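PDB 2B5D: alpha-Amylase from Thermotoga maritima, which is an alpha-amylase-type enzyme of glycoside hydrolase family 57, a group of carbohydrate-active enzymes. Local coordinates for residues 442-445 with 446-449. Numbering follows the deposited sequence.
Sequences DPLV and ERVL
Val445 and Leu449 run alongside each other, one turn apart, in the same direction, with Val445 CG1 3.8 Å from Leu449 CD1. They belong to the N-capped first two turns of helix 443-458, in the region related to the C-terminal part of branching enzymes. This is the tight face. Val445, Val448 and Leu449 are buried and pack on Leu495 of helix 473-496. With chi1 at 161°, Val445 CG1 lies opposite its own N and on the side of the carbonyl, which brings it to the next turn and Leu449 CD1. Asp442 is the N-cap. Its OD2 accepts from Leu444 N at 3.2 Å, met from above the carboxylate plane. Its backbone O takes Glu446 N, the first of four i to i+4 bonds; the last, Leu449 N to Val445 O, measures 2.9 Å.

The other side is looser. Pro443 is its exposed point, while Leu444 and Arg447 are partly covered by Leu505 of helix 502-511. Salt bridges tie Glu446 OE2 to Arg521 and Arg447 NH2 to Glu509. Arg447 bends at chi3 (62°), and Leu444 CD2 meets its guanidinium obliquely, 3.8 Å from NH1. Closer in, Arg447 CG sits 3.2 Å from Pro443 O.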
ATOM      1  N   ASP A 442      20.316  40.919   6.755  1.00 65.10           N
ATOM      2  CA  ASP A 442      18.948  40.585   7.181  1.00 64.78           C
ATOM      3  C   ASP A 442      18.896  39.187   7.872  1.00 64.88           C
ATOM      4  O   ASP A 442      19.045  38.166   7.201  1.00 64.80           O
ATOM      5  CB  ASP A 442      18.041  40.643   5.954  1.00 64.59           C
ATOM      6  CG  ASP A 442      16.569  40.432   6.282  1.00 65.10           C
ATOM      7  OD1 ASP A 442      15.766  40.538   5.338  1.00 63.83           O
ATOM      8  OD2 ASP A 442      16.212  40.151   7.453  1.00 65.40           O
ATOM      9  N   PRO A 443      18.674  39.146   9.208  1.00 64.43           N
ATOM     10  CA  PRO A 443      18.801  37.885   9.959  1.00 64.21           C
ATOM     11  C   PRO A 443      17.639  36.914   9.736  1.00 64.48           C
ATOM     12  O   PRO A 443      17.688  35.751  10.197  1.00 64.57           O
ATOM     13  CB  PRO A 443      18.839  38.332  11.431  1.00 64.18           C
ATOM     14  CG  PRO A 443      18.153  39.693  11.449  1.00 63.79           C
ATOM     15  CD  PRO A 443      18.275  40.282  10.068  1.00 64.15           C
ATOM     16  N   LEU A 444      16.600  37.396   9.056  1.00 64.27           N
ATOM     17  CA  LEU A 444      15.450  36.565   8.716  1.00 63.79           C
ATOM     18  C   LEU A 444      15.778  35.791   7.448  1.00 62.99           C
ATOM     19  O   LEU A 444      15.590  34.592   7.415  1.00 62.80           O
ATOM     20  CB  LEU A 444      14.191  37.396   8.489  1.00 63.56           C
ATOM     21  CG  LEU A 444      12.849  36.891   9.055  1.00 65.46           C
ATOM     22  CD1 LEU A 444      11.697  37.262   8.101  1.00 64.29           C
ATOM     23  CD2 LEU A 444      12.791  35.387   9.417  1.00 65.13           C
ATOM     24  N   VAL A 445      16.267  36.493   6.424  1.00 62.46           N
ATOM     25  CA  VAL A 445      16.729  35.880   5.176  1.00 62.50           C
ATOM     26  C   VAL A 445      17.817  34.827   5.428  1.00 62.22           C
ATOM     27  O   VAL A 445      17.876  33.801   4.746  1.00 62.73           O
ATOM     28  CB  VAL A 445      17.262  36.948   4.219  1.00 62.23           C
ATOM     29  CG1 VAL A 445      18.134  36.346   3.156  1.00 62.18           C
ATOM     30  CG2 VAL A 445      16.103  37.691   3.563  1.00 63.04           C
ATOM     31  N   GLU A 446      18.632  35.097   6.439  1.00 61.89           N
ATOM     32  CA  GLU A 446      19.750  34.284   6.818  1.00 61.79           C
ATOM     33  C   GLU A 446      19.267  33.005   7.485  1.00 60.34           C
ATOM     34  O   GLU A 446      19.698  31.919   7.108  1.00 60.24           O
ATOM     35  CB  GLU A 446      20.675  35.061   7.759  1.00 62.43           C
ATOM     36  CG  GLU A 446      22.135  34.591   7.692  1.00 65.99           C
ATOM     37  CD  GLU A 446      22.910  34.800   8.995  1.00 68.87           C
ATOM     38  OE1 GLU A 446      22.273  35.128  10.021  1.00 72.44           O
ATOM     39  OE2 GLU A 446      24.148  34.601   9.001  1.00 67.95           O
ATOM     40  N   ARG A 447      18.393  33.146   8.482  1.00 58.48           N
ATOM     41  CA  ARG A 447      17.664  32.014   9.053  1.00 56.63           C
ATOM     42  C   ARG A 447      16.980  31.125   7.982  1.00 55.01           C
ATOM     43  O   ARG A 447      17.019  29.884   8.060  1.00 54.13           O
ATOM     44  CB  ARG A 447      16.686  32.507  10.089  1.00 56.37           C
ATOM     45  CG  ARG A 447      17.356  32.852  11.406  1.00 58.77           C
ATOM     46  CD  ARG A 447      16.345  33.504  12.384  1.00 60.83           C
ATOM     47  NE  ARG A 447      15.250  32.594  12.722  1.00 61.22           N
ATOM     48  CZ  ARG A 447      13.992  32.959  12.964  1.00 61.66           C
ATOM     49  NH1 ARG A 447      13.631  34.230  12.891  1.00 60.92           N
ATOM     50  NH2 ARG A 447      13.084  32.035  13.263  1.00 62.25           N
ATOM     51  N   VAL A 448      16.430  31.758   6.953  1.00 52.69           N
ATOM     52  CA  VAL A 448      15.729  31.031   5.906  1.00 51.81           C
ATOM     53  C   VAL A 448      16.712  30.245   5.044  1.00 52.34           C
ATOM     54  O   VAL A 448      16.498  29.062   4.706  1.00 52.70           O
ATOM     55  CB  VAL A 448      14.867  32.001   5.059  1.00 52.13           C
ATOM     56  CG1 VAL A 448      14.376  31.394   3.752  1.00 48.74           C
ATOM     57  CG2 VAL A 448      13.662  32.522   5.910  1.00 50.87           C
ATOM     58  N   LEU A 449      17.793  30.913   4.676  1.00 51.49           N
ATOM     59  CA  LEU A 449      18.801  30.317   3.846  1.00 50.17           C
ATOM     60  C   LEU A 449      19.530  29.207   4.610  1.00 48.66           C
ATOM     61  O   LEU A 449      19.806  28.144   4.057  1.00 48.59           O
ATOM     62  CB  LEU A 449      19.732  31.406   3.320  1.00 50.49           C
ATOM     63  CG  LEU A 449      19.130  32.178   2.137  1.00 51.19           C
ATOM     64  CD1 LEU A 449      20.025  33.361   1.728  1.00 52.24           C
ATOM     65  CD2 LEU A 449      18.825  31.308   0.911  1.00 50.49           C
TER